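PDB 1JY5: CalsepRRP from Calystegia sepium, which is an RNase-like member of the ribonuclease T2 family and may bind or cleave RNA as its relatives do. Local coordinates for residues 15-20 with 169-174; 146-151 with 199-204; 5-10 with 179-184; 165-170 with 192-197; 27-32 with 82-87. All coordinates share one frame; numbering follows the deposited sequence.

Interaction 1: 15-20 with 169-174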
# COMPACT_ATOMS: atom_id res chain seq x y z
N SER A 15 -1.91 -7.86 5.49
CA SER A 15 -0.94 -8.43 6.42
C SER A 15 -1.00 -9.95 6.56
O SER A 15 0.03 -10.61 6.70
CB SER A 15 -1.09 -7.79 7.81
OG SER A 15 -2.28 -8.21 8.45
N GLY A 16 -2.21 -10.50 6.52
CA GLY A 16 -2.38 -11.94 6.66
C GLY A 16 -1.74 -12.74 5.55
O GLY A 16 -1.23 -13.84 5.78
N THR A 17 -1.73 -12.20 4.34
CA THR A 17 -1.16 -12.90 3.20
C THR A 17 0.37 -12.78 3.18
O THR A 17 1.06 -13.58 2.55
CB THR A 17 -1.74 -12.35 1.89
OG1 THR A 17 -3.16 -12.55 1.90
CG2 THR A 17 -1.13 -13.05 0.69
N GLU A 18 0.88 -11.78 3.89
CA GLU A 18 2.31 -11.55 3.95
C GLU A 18 2.95 -12.39 5.05
O GLU A 18 4.17 -12.54 5.11
CB GLU A 18 2.57 -10.06 4.20
CG GLU A 18 3.64 -9.45 3.32
CD GLU A 18 3.41 -9.71 1.84
OE1 GLU A 18 2.29 -9.45 1.35
OE2 GLU A 18 4.35 -10.17 1.17
N CYS A 19 2.11 -12.92 5.93
CA CYS A 19 2.61 -13.73 7.03
C CYS A 19 2.10 -15.17 6.97
O CYS A 19 1.73 -15.75 8.00
CB CYS A 19 2.22 -13.08 8.35
SG CYS A 19 2.81 -11.37 8.55
N LEU A 20 2.10 -15.75 5.78
CA LEU A 20 1.65 -17.13 5.60
C LEU A 20 2.83 -18.08 5.46
O LEU A 20 3.53 -18.38 6.43
CB LEU A 20 0.74 -17.25 4.37
CG LEU A 20 -0.69 -16.73 4.51
CD1 LEU A 20 -1.42 -16.87 3.18
CD2 LEU A 20 -1.43 -17.50 5.59
N LYS A 169 -4.33 -7.60 -6.46
CA LYS A 169 -3.30 -8.56 -6.81
C LYS A 169 -3.36 -9.69 -5.78
O LYS A 169 -3.61 -9.44 -4.59
CB LYS A 169 -1.91 -7.91 -6.77
CG LYS A 169 -1.75 -6.68 -7.67
CD LYS A 169 -2.00 -7.01 -9.13
CE LYS A 169 -1.64 -5.82 -10.02
NZ LYS A 169 -1.95 -6.11 -11.45
N CYS A 170 -3.14 -10.92 -6.24
CA CYS A 170 -3.19 -12.08 -5.36
C CYS A 170 -1.90 -12.86 -5.29
O CYS A 170 -1.05 -12.77 -6.17
CB CYS A 170 -4.32 -13.02 -5.79
SG CYS A 170 -5.95 -12.34 -5.36
N LYS A 171 -1.78 -13.64 -4.22
CA LYS A 171 -0.63 -14.48 -4.00
C LYS A 171 -1.18 -15.90 -3.89
O LYS A 171 -1.70 -16.30 -2.85
CB LYS A 171 0.07 -14.07 -2.70
CG LYS A 171 1.40 -14.74 -2.43
CD LYS A 171 1.98 -14.22 -1.13
CE LYS A 171 3.34 -14.82 -0.83
NZ LYS A 171 3.87 -14.31 0.48
N SER A 172 -1.09 -16.63 -5.00
CA SER A 172 -1.56 -18.01 -5.09
C SER A 172 -3.08 -18.13 -5.07
O SER A 172 -3.68 -18.77 -5.95
CB SER A 172 -0.97 -18.85 -3.96
OG SER A 172 -1.36 -20.21 -4.08
N ASP A 173 -3.71 -17.53 -4.07
CA ASP A 173 -5.16 -17.57 -3.94
C ASP A 173 -5.66 -16.58 -2.89
O ASP A 173 -6.86 -16.38 -2.73
CB ASP A 173 -5.61 -18.97 -3.55
CG ASP A 173 -7.10 -19.07 -3.43
OD1 ASP A 173 -7.78 -18.90 -4.46
OD2 ASP A 173 -7.60 -19.32 -2.31
N ALA A 174 -4.73 -15.96 -2.17
CA ALA A 174 -5.07 -14.99 -1.13
C ALA A 174 -4.83 -13.56 -1.61
O ALA A 174 -3.86 -13.29 -2.31
CB ALA A 174 -4.24 -15.27 0.11
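Lys-171, at the end of strand 167-171, runs alongside Thr-17, the two side chains sliding past each other in opposite directions. Its CG is anti to the backbone N (chi1 -172°), and the chain beyond stays extended. Lys-171 CB sits 3.7 Å from Thr-17 CG2. At the tip, Lys-171 NZ stops 3.6 Å from Thr-17 O, without a hydrogen bond. The carboxylate of Glu-18 lies farther off, OE2 to Lys-171 NZ 4.2 Å, too long for a salt bridge but probably a mild attraction. The chain then turns over through Ser-172 and Asp-173. Lys-171 O accepts two backbone bonds here, from Asp-173 N at 2.7 Å and Ala-174 N at 3.1 Å, both arriving from one face of the carbonyl plane. Ala-174 turns its methyl toward the short helix: CB is 3.4 Å from Thr-17 OG1, with Leu-20 CD1 more loosely beside it. That hydroxyl has its polar partner in Val-175 O, just beyond the turn. An alanine in place of Thr-17 would probably leave Val-175 O without this partner and open a gap beside Lys-171 CB and Ala-174 CB. The arrangement is a tight beta hairpin, joining strands 167-171 and 174-182 of the main antiparallel sheet; the residues flanking its turn, Lys-171 and Ala-174, pack against the weakly bonded helix 15-18 that follows strand 7-14.

Interaction 2: 146-151 with 199-204; sequences TAEYKV and PSLVSL. Unlike the reference sequence in segment 146-151: Val-151 (reference Leu).
Tyr-149 has CG anti to its carbonyl carbon (chi1 -44°), and Leu-204 has its own CG in the same relation to its backbone; the two side chains cross at about a right angle, Tyr-149 CE1 4.0 Å from Leu-204 CD1. The phenol hydroxyl is held farther out by Leu-142 O, and the Tyr-141 ring meets the Tyr-149 ring as well. Between the backbones, Tyr-149 and Val-202 form a hydrogen-bonded antiparallel pair: Tyr-149 N to Val-202 O and Val-202 N to Tyr-149 O are both 2.7 Å, the second nearly straight at 174°. Lys-150 and Leu-201 follow as the non-hydrogen-bonded pair. On their face, Lys-150 CG runs beside Leu-201 CD2 at 3.8 Å, both side chains pointing the same way. The end of Glu-148 also reaches Leu-201, the side chains crossing at about a right angle with Glu-148 OE1 3.4 Å from Leu-201 CD1. A third backbone bond, Val-151 N to Ser-200 O at 3.1 Å, comes with the donor tilted from the carbonyl plane. Val-151 also lies beside Val-202, but the placing of its CG2 is doubtful. At the other end, where the segments diverge, a water spans them by donating to Ala-147 O and accepting from Leu-204 N, at 2.8 Å from that nitrogen. Together these make a short two-stranded antiparallel ribbon at the surface, 149-150 with 201-202, in which strand 149-150 runs straight into helix 151-162, with Lys-150 at the N-cap position.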
# COMPACT_ATOMS: atom_id res chain seq x y z
N THR A 146 -10.51 -20.07 6.63
CA THR A 146 -11.41 -21.07 6.07
C THR A 146 -12.33 -20.49 5.00
O THR A 146 -12.78 -21.21 4.11
CB THR A 146 -12.31 -21.69 7.15
OG1 THR A 146 -13.13 -20.66 7.71
CG2 THR A 146 -11.48 -22.34 8.24
N ALA A 147 -12.62 -19.20 5.10
CA ALA A 147 -13.53 -18.58 4.15
C ALA A 147 -12.91 -18.30 2.79
O ALA A 147 -11.73 -17.96 2.67
CB ALA A 147 -14.08 -17.29 4.74
N GLU A 148 -13.72 -18.47 1.75
CA GLU A 148 -13.31 -18.19 0.39
C GLU A 148 -14.37 -17.24 -0.16
O GLU A 148 -15.56 -17.56 -0.14
CB GLU A 148 -13.27 -19.47 -0.45
CG GLU A 148 -11.93 -20.20 -0.43
CD GLU A 148 -11.90 -21.39 -1.37
OE1 GLU A 148 -12.26 -21.22 -2.56
OE2 GLU A 148 -11.51 -22.49 -0.93
N TYR A 149 -13.94 -16.07 -0.62
CA TYR A 149 -14.88 -15.09 -1.14
C TYR A 149 -14.69 -14.85 -2.63
O TYR A 149 -13.61 -15.08 -3.17
CB TYR A 149 -14.71 -13.75 -0.41
CG TYR A 149 -14.56 -13.83 1.09
CD1 TYR A 149 -13.30 -13.82 1.69
CD2 TYR A 149 -15.68 -13.86 1.92
CE1 TYR A 149 -13.16 -13.82 3.08
CE2 TYR A 149 -15.55 -13.86 3.31
CZ TYR A 149 -14.29 -13.84 3.88
OH TYR A 149 -14.17 -13.81 5.25
N LYS A 150 -15.74 -14.39 -3.29
CA LYS A 150 -15.65 -14.10 -4.71
C LYS A 150 -14.96 -12.75 -4.87
O LYS A 150 -15.31 -11.79 -4.18
CB LYS A 150 -17.05 -14.04 -5.32
CG LYS A 150 -17.81 -15.34 -5.24
CD LYS A 150 -19.20 -15.20 -5.82
CE LYS A 150 -19.95 -16.51 -5.77
NZ LYS A 150 -21.29 -16.39 -6.39
N VAL A 151 -13.98 -12.68 -5.76
CA VAL A 151 -13.25 -11.44 -6.01
C VAL A 151 -14.21 -10.34 -6.44
O VAL A 151 -14.10 -9.20 -6.00
CB VAL A 151 -12.20 -11.61 -7.13
CG1 VAL A 151 -11.40 -10.32 -7.29
CG2 VAL A 151 -11.27 -12.75 -6.79
N PRO A 199 -7.67 -15.29 -8.75
CA PRO A 199 -8.57 -16.40 -9.09
C PRO A 199 -9.99 -15.91 -8.81
O PRO A 199 -10.18 -14.90 -8.14
CB PRO A 199 -8.17 -17.49 -8.10
CG PRO A 199 -6.74 -17.18 -7.79
CD PRO A 199 -6.73 -15.68 -7.68
N SER A 200 -10.98 -16.64 -9.32
CA SER A 200 -12.38 -16.27 -9.11
C SER A 200 -12.71 -16.26 -7.62
O SER A 200 -13.51 -15.44 -7.16
CB SER A 200 -13.29 -17.26 -9.82
OG SER A 200 -14.65 -16.87 -9.69
N LEU A 201 -12.10 -17.17 -6.86
CA LEU A 201 -12.32 -17.25 -5.42
C LEU A 201 -11.02 -16.92 -4.70
O LEU A 201 -9.97 -17.46 -5.03
CB LEU A 201 -12.80 -18.65 -5.03
CG LEU A 201 -14.18 -19.08 -5.54
CD1 LEU A 201 -14.48 -20.50 -5.07
CD2 LEU A 201 -15.25 -18.12 -5.03
N VAL A 202 -11.10 -16.03 -3.72
CA VAL A 202 -9.92 -15.62 -2.98
C VAL A 202 -10.16 -15.63 -1.48
O VAL A 202 -11.30 -15.73 -1.03
CB VAL A 202 -9.48 -14.20 -3.40
CG1 VAL A 202 -9.12 -14.20 -4.87
CG2 VAL A 202 -10.60 -13.21 -3.12
N SER A 203 -9.09 -15.51 -0.71
CA SER A 203 -9.21 -15.51 0.75
C SER A 203 -8.51 -14.33 1.40
O SER A 203 -7.68 -13.67 0.79
CB SER A 203 -8.62 -16.81 1.31
OG SER A 203 -7.24 -16.91 0.98
N LEU A 204 -8.89 -14.06 2.65
CA LEU A 204 -8.29 -12.98 3.42
C LEU A 204 -7.74 -13.62 4.69
O LEU A 204 -8.26 -13.40 5.79
CB LEU A 204 -9.34 -11.92 3.76
CG LEU A 204 -9.95 -11.18 2.56
CD1 LEU A 204 -11.18 -10.40 2.99
CD2 LEU A 204 -8.90 -10.25 1.94
O HOH W 1 -10.52 -15.94 3.87

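Interaction 3: 5-10 with 179-184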
# COMPACT_ATOMS: atom_id res chain seq x y z
N PHE A 5 4.63 13.03 -12.86
CA PHE A 5 3.73 11.88 -12.77
C PHE A 5 2.29 12.29 -13.05
O PHE A 5 1.92 13.46 -12.91
CB PHE A 5 3.85 11.22 -11.39
CG PHE A 5 3.27 12.03 -10.27
CD1 PHE A 5 2.01 11.74 -9.76
CD2 PHE A 5 4.00 13.06 -9.69
CE1 PHE A 5 1.48 12.47 -8.69
CE2 PHE A 5 3.48 13.80 -8.63
CZ PHE A 5 2.22 13.50 -8.13
N ASP A 6 1.47 11.32 -13.45
CA ASP A 6 0.08 11.60 -13.80
C ASP A 6 -0.91 11.43 -12.65
O ASP A 6 -1.79 12.27 -12.45
CB ASP A 6 -0.34 10.71 -14.96
CG ASP A 6 0.44 10.99 -16.22
OD1 ASP A 6 0.83 10.03 -16.92
OD2 ASP A 6 0.66 12.19 -16.52
N TYR A 7 -0.76 10.35 -11.90
CA TYR A 7 -1.66 10.10 -10.79
C TYR A 7 -0.96 9.33 -9.68
O TYR A 7 0.16 8.83 -9.86
CB TYR A 7 -2.88 9.30 -11.28
CG TYR A 7 -2.54 7.89 -11.71
CD1 TYR A 7 -2.57 6.83 -10.80
CD2 TYR A 7 -2.09 7.63 -13.01
CE1 TYR A 7 -2.17 5.55 -11.17
CE2 TYR A 7 -1.68 6.34 -13.39
CZ TYR A 7 -1.72 5.31 -12.46
OH TYR A 7 -1.27 4.06 -12.82
N PHE A 8 -1.63 9.23 -8.54
CA PHE A 8 -1.12 8.53 -7.37
C PHE A 8 -1.77 7.15 -7.22
O PHE A 8 -2.99 7.01 -7.39
CB PHE A 8 -1.45 9.32 -6.10
CG PHE A 8 -0.50 10.44 -5.79
CD1 PHE A 8 -0.95 11.75 -5.67
CD2 PHE A 8 0.84 10.16 -5.52
CE1 PHE A 8 -0.09 12.77 -5.27
CE2 PHE A 8 1.71 11.17 -5.12
CZ PHE A 8 1.25 12.48 -5.00
N THR A 9 -0.97 6.14 -6.90
CA THR A 9 -1.52 4.82 -6.62
C THR A 9 -1.24 4.56 -5.15
O THR A 9 -0.09 4.62 -4.72
CB THR A 9 -0.85 3.69 -7.45
OG1 THR A 9 -1.34 3.71 -8.80
CG2 THR A 9 -1.15 2.31 -6.83
N LEU A 10 -2.28 4.33 -4.36
CA LEU A 10 -2.08 4.00 -2.95
C LEU A 10 -2.17 2.47 -2.92
O LEU A 10 -3.24 1.91 -3.15
CB LEU A 10 -3.16 4.60 -2.03
CG LEU A 10 -3.13 4.16 -0.56
CD1 LEU A 10 -1.82 4.58 0.09
CD2 LEU A 10 -4.31 4.76 0.23
N GLN A 179 -5.04 -1.78 -4.75
CA GLN A 179 -4.58 -0.48 -5.23
C GLN A 179 -5.75 0.47 -5.50
O GLN A 179 -6.69 0.12 -6.21
CB GLN A 179 -3.78 -0.66 -6.52
CG GLN A 179 -2.46 -1.40 -6.35
CD GLN A 179 -1.82 -1.76 -7.69
OE1 GLN A 179 -2.22 -1.25 -8.73
NE2 GLN A 179 -0.83 -2.64 -7.66
N ILE A 180 -5.66 1.66 -4.91
CA ILE A 180 -6.66 2.71 -5.06
C ILE A 180 -5.93 3.90 -5.68
O ILE A 180 -4.85 4.26 -5.22
CB ILE A 180 -7.21 3.19 -3.69
CG1 ILE A 180 -7.76 2.00 -2.90
CG2 ILE A 180 -8.30 4.23 -3.91
CD1 ILE A 180 -8.87 1.26 -3.59
N CYS A 181 -6.52 4.50 -6.71
CA CYS A 181 -5.86 5.63 -7.38
C CYS A 181 -6.42 7.01 -7.04
O CYS A 181 -7.61 7.15 -6.75
CB CYS A 181 -5.86 5.37 -8.89
SG CYS A 181 -4.85 3.90 -9.23
N PHE A 182 -5.55 8.01 -7.03
CA PHE A 182 -5.91 9.39 -6.74
C PHE A 182 -5.28 10.36 -7.74
O PHE A 182 -4.16 10.12 -8.20
CB PHE A 182 -5.43 9.81 -5.34
CG PHE A 182 -6.02 9.01 -4.21
CD1 PHE A 182 -5.44 7.81 -3.81
CD2 PHE A 182 -7.16 9.46 -3.55
CE1 PHE A 182 -5.99 7.06 -2.77
CE2 PHE A 182 -7.72 8.72 -2.50
CZ PHE A 182 -7.13 7.52 -2.11
N ASP A 183 -5.98 11.45 -8.07
CA ASP A 183 -5.42 12.44 -8.98
C ASP A 183 -4.49 13.33 -8.16
O ASP A 183 -4.33 13.13 -6.95
CB ASP A 183 -6.53 13.25 -9.70
CG ASP A 183 -7.36 14.13 -8.77
OD1 ASP A 183 -8.49 14.50 -9.18
OD2 ASP A 183 -6.92 14.48 -7.66
N LYS A 184 -3.85 14.30 -8.81
CA LYS A 184 -2.91 15.19 -8.13
C LYS A 184 -3.54 16.15 -7.14
O LYS A 184 -2.84 16.90 -6.45
CB LYS A 184 -2.07 15.94 -9.17
CG LYS A 184 -0.97 15.06 -9.79
CD LYS A 184 -0.08 15.83 -10.77
CE LYS A 184 -0.76 16.09 -12.08
NZ LYS A 184 -0.82 14.89 -12.94
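Phe-8 and Phe-182 exchange two backbone hydrogen bonds, Phe-8 N to Phe-182 O at 2.7 Å and Phe-182 N to Phe-8 O at 2.8 Å, and Leu-10 pairs with Ile-180 in the same way. On the face of Phe-8, Leu-10 and Phe-182, Leu-10 CB packs at the edge of the Phe-182 ring, 3.8 Å from CE1. Thr-9 and Cys-181 share the other face, OG1 to SG 3.5 Å, with that sulfur also near Tyr-7 CE1, oblique to the ring. Where the strands part, Lys-184 bends at its third and fourth torsions, and NZ gives hydrogen bonds to Asp-6 O at 2.8 Å and Phe-5 O at 3.1 Å, the latter on a lone pair. Lys-184 CD lies over one face of the Phe-5 ring, near the rim. Phe-5 in turn holds CE1 3.6 Å above the centre of the Phe-8 ring. Farther out, Asp-48 takes the Thr-9 hydroxyl with OD2 and faces both Asp-6 and Tyr-7 in a classic beta bulge, and Cys-181 is disulfide-bonded to Cys-191. This is the buried pairing of strands 7-14 and 174-182 in the central antiparallel sheet of the alpha-beta RNase T2 fold.

Interaction 4: 165-170 with 192-197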
# COMPACT_ATOMS: atom_id res chain seq x y z
N THR A 165 -13.03 1.91 -9.07
CA THR A 165 -12.68 0.51 -9.05
C THR A 165 -11.23 0.29 -8.65
O THR A 165 -10.31 0.90 -9.21
CB THR A 165 -12.96 -0.13 -10.43
OG1 THR A 165 -14.34 0.06 -10.75
CG2 THR A 165 -12.65 -1.62 -10.42
N PRO A 166 -11.00 -0.57 -7.64
CA PRO A 166 -9.65 -0.86 -7.18
C PRO A 166 -8.98 -1.89 -8.06
O PRO A 166 -9.63 -2.54 -8.88
CB PRO A 166 -9.88 -1.40 -5.77
CG PRO A 166 -11.16 -2.18 -5.96
CD PRO A 166 -12.00 -1.22 -6.77
N VAL A 167 -7.67 -2.03 -7.90
CA VAL A 167 -6.91 -3.02 -8.64
C VAL A 167 -6.50 -3.99 -7.53
O VAL A 167 -6.06 -3.57 -6.47
CB VAL A 167 -5.67 -2.40 -9.32
CG1 VAL A 167 -4.84 -3.49 -9.99
CG2 VAL A 167 -6.11 -1.37 -10.36
N VAL A 168 -6.70 -5.29 -7.76
CA VAL A 168 -6.34 -6.29 -6.76
C VAL A 168 -5.33 -7.29 -7.29
O VAL A 168 -5.44 -7.78 -8.41
CB VAL A 168 -7.58 -7.09 -6.28
CG1 VAL A 168 -7.16 -8.06 -5.18
CG2 VAL A 168 -8.67 -6.14 -5.75
N LYS A 169 -4.33 -7.60 -6.46
CA LYS A 169 -3.30 -8.56 -6.81
C LYS A 169 -3.36 -9.69 -5.78
O LYS A 169 -3.61 -9.44 -4.59
CB LYS A 169 -1.91 -7.91 -6.77
CG LYS A 169 -1.75 -6.68 -7.67
CD LYS A 169 -2.00 -7.01 -9.13
CE LYS A 169 -1.64 -5.82 -10.02
NZ LYS A 169 -1.95 -6.11 -11.45
N CYS A 170 -3.14 -10.92 -6.24
CA CYS A 170 -3.19 -12.08 -5.36
C CYS A 170 -1.90 -12.86 -5.29
O CYS A 170 -1.05 -12.77 -6.17
CB CYS A 170 -4.32 -13.02 -5.79
SG CYS A 170 -5.95 -12.34 -5.36
N PRO A 192 -5.52 2.93 -14.18
CA PRO A 192 -5.44 2.55 -15.59
C PRO A 192 -6.03 1.15 -15.79
O PRO A 192 -5.95 0.30 -14.89
CB PRO A 192 -3.94 2.57 -15.87
CG PRO A 192 -3.46 3.67 -14.97
CD PRO A 192 -4.21 3.39 -13.68
N SER A 193 -6.61 0.90 -16.96
CA SER A 193 -7.19 -0.41 -17.25
C SER A 193 -6.13 -1.48 -17.09
O SER A 193 -5.02 -1.35 -17.61
CB SER A 193 -7.73 -0.46 -18.69
OG SER A 193 -8.77 0.48 -18.89
N THR A 194 -6.46 -2.54 -16.36
CA THR A 194 -5.53 -3.64 -16.14
C THR A 194 -6.31 -4.96 -16.10
O THR A 194 -7.43 -5.00 -15.61
CB THR A 194 -4.79 -3.49 -14.80
OG1 THR A 194 -4.82 -2.12 -14.39
CG2 THR A 194 -3.34 -3.92 -14.95
N ALA A 195 -5.70 -6.02 -16.62
CA ALA A 195 -6.34 -7.33 -16.64
C ALA A 195 -6.34 -7.98 -15.25
O ALA A 195 -5.42 -7.78 -14.46
CB ALA A 195 -5.63 -8.24 -17.63
N SER A 196 -7.39 -8.75 -14.96
CA SER A 196 -7.49 -9.43 -13.67
C SER A 196 -6.41 -10.50 -13.56
O SER A 196 -6.01 -11.10 -14.56
CB SER A 196 -8.86 -10.09 -13.53
OG SER A 196 -9.89 -9.12 -13.55
N THR A 197 -5.94 -10.73 -12.35
CA THR A 197 -4.91 -11.73 -12.12
C THR A 197 -5.27 -12.67 -10.97
O THR A 197 -4.68 -13.74 -10.82
CB THR A 197 -3.56 -11.05 -11.82
OG1 THR A 197 -3.74 -10.05 -10.81
CG2 THR A 197 -3.02 -10.40 -13.08
O HOH W 2 -6.99 -9.34 -9.93
O HOH W 3 -4.78 -7.59 -11.62
O HOH W 4 -2.68 -11.09 -8.88
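Thr-197, Lys-169 and Thr-194 carry most of this contact, yet no direct hydrogen bond joins the segments. Thr-197 turns its side chain toward the strand with OG1 between its backbone N and carbonyl carbon (chi1 49°). The hydroxyl oxygen comes 3.9 Å from Lys-169 CD, the two side chains crossing obliquely. Waters do the bridging. One donates to Val-168 O at 2.7 Å and accepts from Thr-197 N at 3.0 Å. Another meets four groups: it donates to Ala-195 O at 2.9 Å and more distantly to Val-168 O, accepts from Lys-169 NZ, and pairs with Thr-197 OG1 at 2.8 Å. A third accepts from Cys-170 N; its very short approach to the threonine hydroxyl is doubtful. Strand 167-171 is bonded to strand 174-182 in the main antiparallel sheet, and 192-197, an irregular loop, follows the backbone edge that carries Val-168 O and Cys-170 N, with these waters between. The disulfide of Cys-170 with Cys-198, the residue after Thr-197, ties strand to loop at one end. Toward the other end, Thr-194 folds back on its own loop, OG1 donating from above the carbonyl plane to Pro-192 O at 2.7 Å. The same OG1 lies 4.3 Å from Val-167 CG2, and Thr-194 CG2 is loosely near the Lys-169 ammonium.

Interaction 5: 27-32 with 82-87. Unlike the reference sequence in segment 82-87: Pro-85 (reference Met).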
# COMPACT_ATOMS: atom_id res chain seq x y z
N PRO A 27 12.82 -7.78 14.91
CA PRO A 27 11.97 -6.68 15.38
C PRO A 27 11.31 -5.91 14.24
O PRO A 27 10.22 -5.36 14.39
CB PRO A 27 12.94 -5.81 16.17
CG PRO A 27 13.93 -6.80 16.70
CD PRO A 27 14.17 -7.67 15.49
N THR A 28 11.99 -5.87 13.09
CA THR A 28 11.49 -5.17 11.92
C THR A 28 10.28 -5.89 11.33
O THR A 28 9.36 -5.25 10.81
CB THR A 28 12.58 -5.07 10.83
OG1 THR A 28 13.71 -4.36 11.35
CG2 THR A 28 12.05 -4.33 9.61
N ASN A 29 10.27 -7.22 11.42
CA ASN A 29 9.17 -8.01 10.87
C ASN A 29 7.90 -7.87 11.70
O ASN A 29 7.89 -8.18 12.89
CB ASN A 29 9.57 -9.49 10.81
CG ASN A 29 8.71 -10.27 9.84
OD1 ASN A 29 7.50 -10.08 9.77
ND2 ASN A 29 9.34 -11.17 9.09
N ALA A 30 6.83 -7.41 11.07
CA ALA A 30 5.57 -7.23 11.78
C ALA A 30 4.75 -8.51 11.93
O ALA A 30 3.72 -8.51 12.59
CB ALA A 30 4.73 -6.16 11.08
N CYS A 31 5.21 -9.60 11.32
CA CYS A 31 4.48 -10.87 11.40
C CYS A 31 4.43 -11.45 12.81
O CYS A 31 3.58 -12.29 13.11
CB CYS A 31 5.10 -11.90 10.46
SG CYS A 31 4.83 -11.58 8.69
N SER A 32 5.32 -11.01 13.69
CA SER A 32 5.36 -11.52 15.06
C SER A 32 4.38 -10.81 15.99
O SER A 32 4.05 -11.32 17.06
CB SER A 32 6.77 -11.40 15.62
OG SER A 32 7.18 -10.05 15.65
N TYR A 82 7.21 -6.71 6.32
CA TYR A 82 6.87 -8.09 6.67
C TYR A 82 7.98 -9.08 6.29
O TYR A 82 7.70 -10.19 5.84
CB TYR A 82 5.56 -8.53 5.99
CG TYR A 82 4.35 -7.74 6.42
CD1 TYR A 82 3.92 -6.63 5.69
CD2 TYR A 82 3.64 -8.08 7.58
CE1 TYR A 82 2.83 -5.88 6.11
CE2 TYR A 82 2.55 -7.33 8.01
CZ TYR A 82 2.15 -6.22 7.26
OH TYR A 82 1.09 -5.45 7.68
N SER A 83 9.23 -8.67 6.49
CA SER A 83 10.38 -9.50 6.17
C SER A 83 11.61 -8.98 6.91
O SER A 83 11.63 -7.83 7.35
CB SER A 83 10.62 -9.47 4.66
OG SER A 83 11.56 -10.46 4.26
N CYS A 84 12.63 -9.82 7.04
CA CYS A 84 13.86 -9.42 7.73
C CYS A 84 15.01 -9.07 6.78
O CYS A 84 15.83 -8.20 7.09
CB CYS A 84 14.30 -10.51 8.71
SG CYS A 84 13.05 -10.77 10.01
N PRO A 85 15.09 -9.75 5.63
CA PRO A 85 16.19 -9.41 4.72
C PRO A 85 16.03 -8.00 4.17
O PRO A 85 14.94 -7.60 3.78
CB PRO A 85 16.09 -10.48 3.64
CG PRO A 85 14.62 -10.78 3.60
CD PRO A 85 14.29 -10.85 5.08
N SER A 86 17.12 -7.24 4.16
CA SER A 86 17.11 -5.87 3.67
C SER A 86 16.69 -5.79 2.21
O SER A 86 17.02 -6.67 1.41
CB SER A 86 18.49 -5.24 3.85
OG SER A 86 18.52 -3.92 3.33
N SER A 87 15.95 -4.74 1.87
CA SER A 87 15.49 -4.53 0.50
C SER A 87 16.47 -3.59 -0.19
O SER A 87 17.35 -3.02 0.46
CB SER A 87 14.09 -3.91 0.51
OG SER A 87 14.07 -2.71 1.26
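A disulfide sulfur resting at the rim of an aromatic ring sets this contact apart: Cys-31 SG lies near the plane of the Tyr-82 ring, 3.9 Å from CD2 and 82° off the ring normal measured at its centroid. The methyl of Ala-30 joins it obliquely, CB 3.9 Å from Tyr-82 CE2, while the phenol hydroxyl bonds to Thr-41 OG1. No hydrogen bond passes between the segments; the polar work is done inside one of them. Asn-29 makes an Asx turn, its OD1 accepting from Cys-31 N at 2.8 Å, and this pins the amide against the opposite backbone, where ND2 lies 3.5 Å from Ser-83 CA. CG reaches that position by standing anti to the backbone N (chi1 -160°). An alanine in place of Asn-29 would probably leave Cys-31 N without its acceptor and open a gap over the Tyr-82 to Ser-83 peptide. Both segments are surface loops of the RNase T2 fold. The disulfide of Cys-84 with Cys-26, just ahead of Pro-27, ties the two together, while Cys-31 to Cys-19 ties 27-32 to the residue after helix 15-18. The Cys-84 sulfur also touches Asn-29, SG 3.8 Å from CB. At the margin, Thr-28 CG2 comes loosely near Ser-83 O.

Interaction 3 is the buried one, a regular strand pairing backed by aromatic packing; interactions 2, 4 and 5 lie at the surface, and interaction 1 is partly buried. Interactions 1 and 4 share strand 167-171, which is bonded to strand 174-182 of interaction 3 through Gln-179 N and Val-167 O. Interaction 2 also pairs strands, but in a separate short ribbon, and meets interaction 1 where Ser-203 N probably bonds Asp-173 O. Water fills the role of direct bonds in interaction 4, whereas interaction 5 depends on loop packing and joins interaction 1 by the Cys-19 to Cys-31 disulfide. Interactions 3 and 5 lie on opposite sides of the chain's centre, about 27 Å apart between centres.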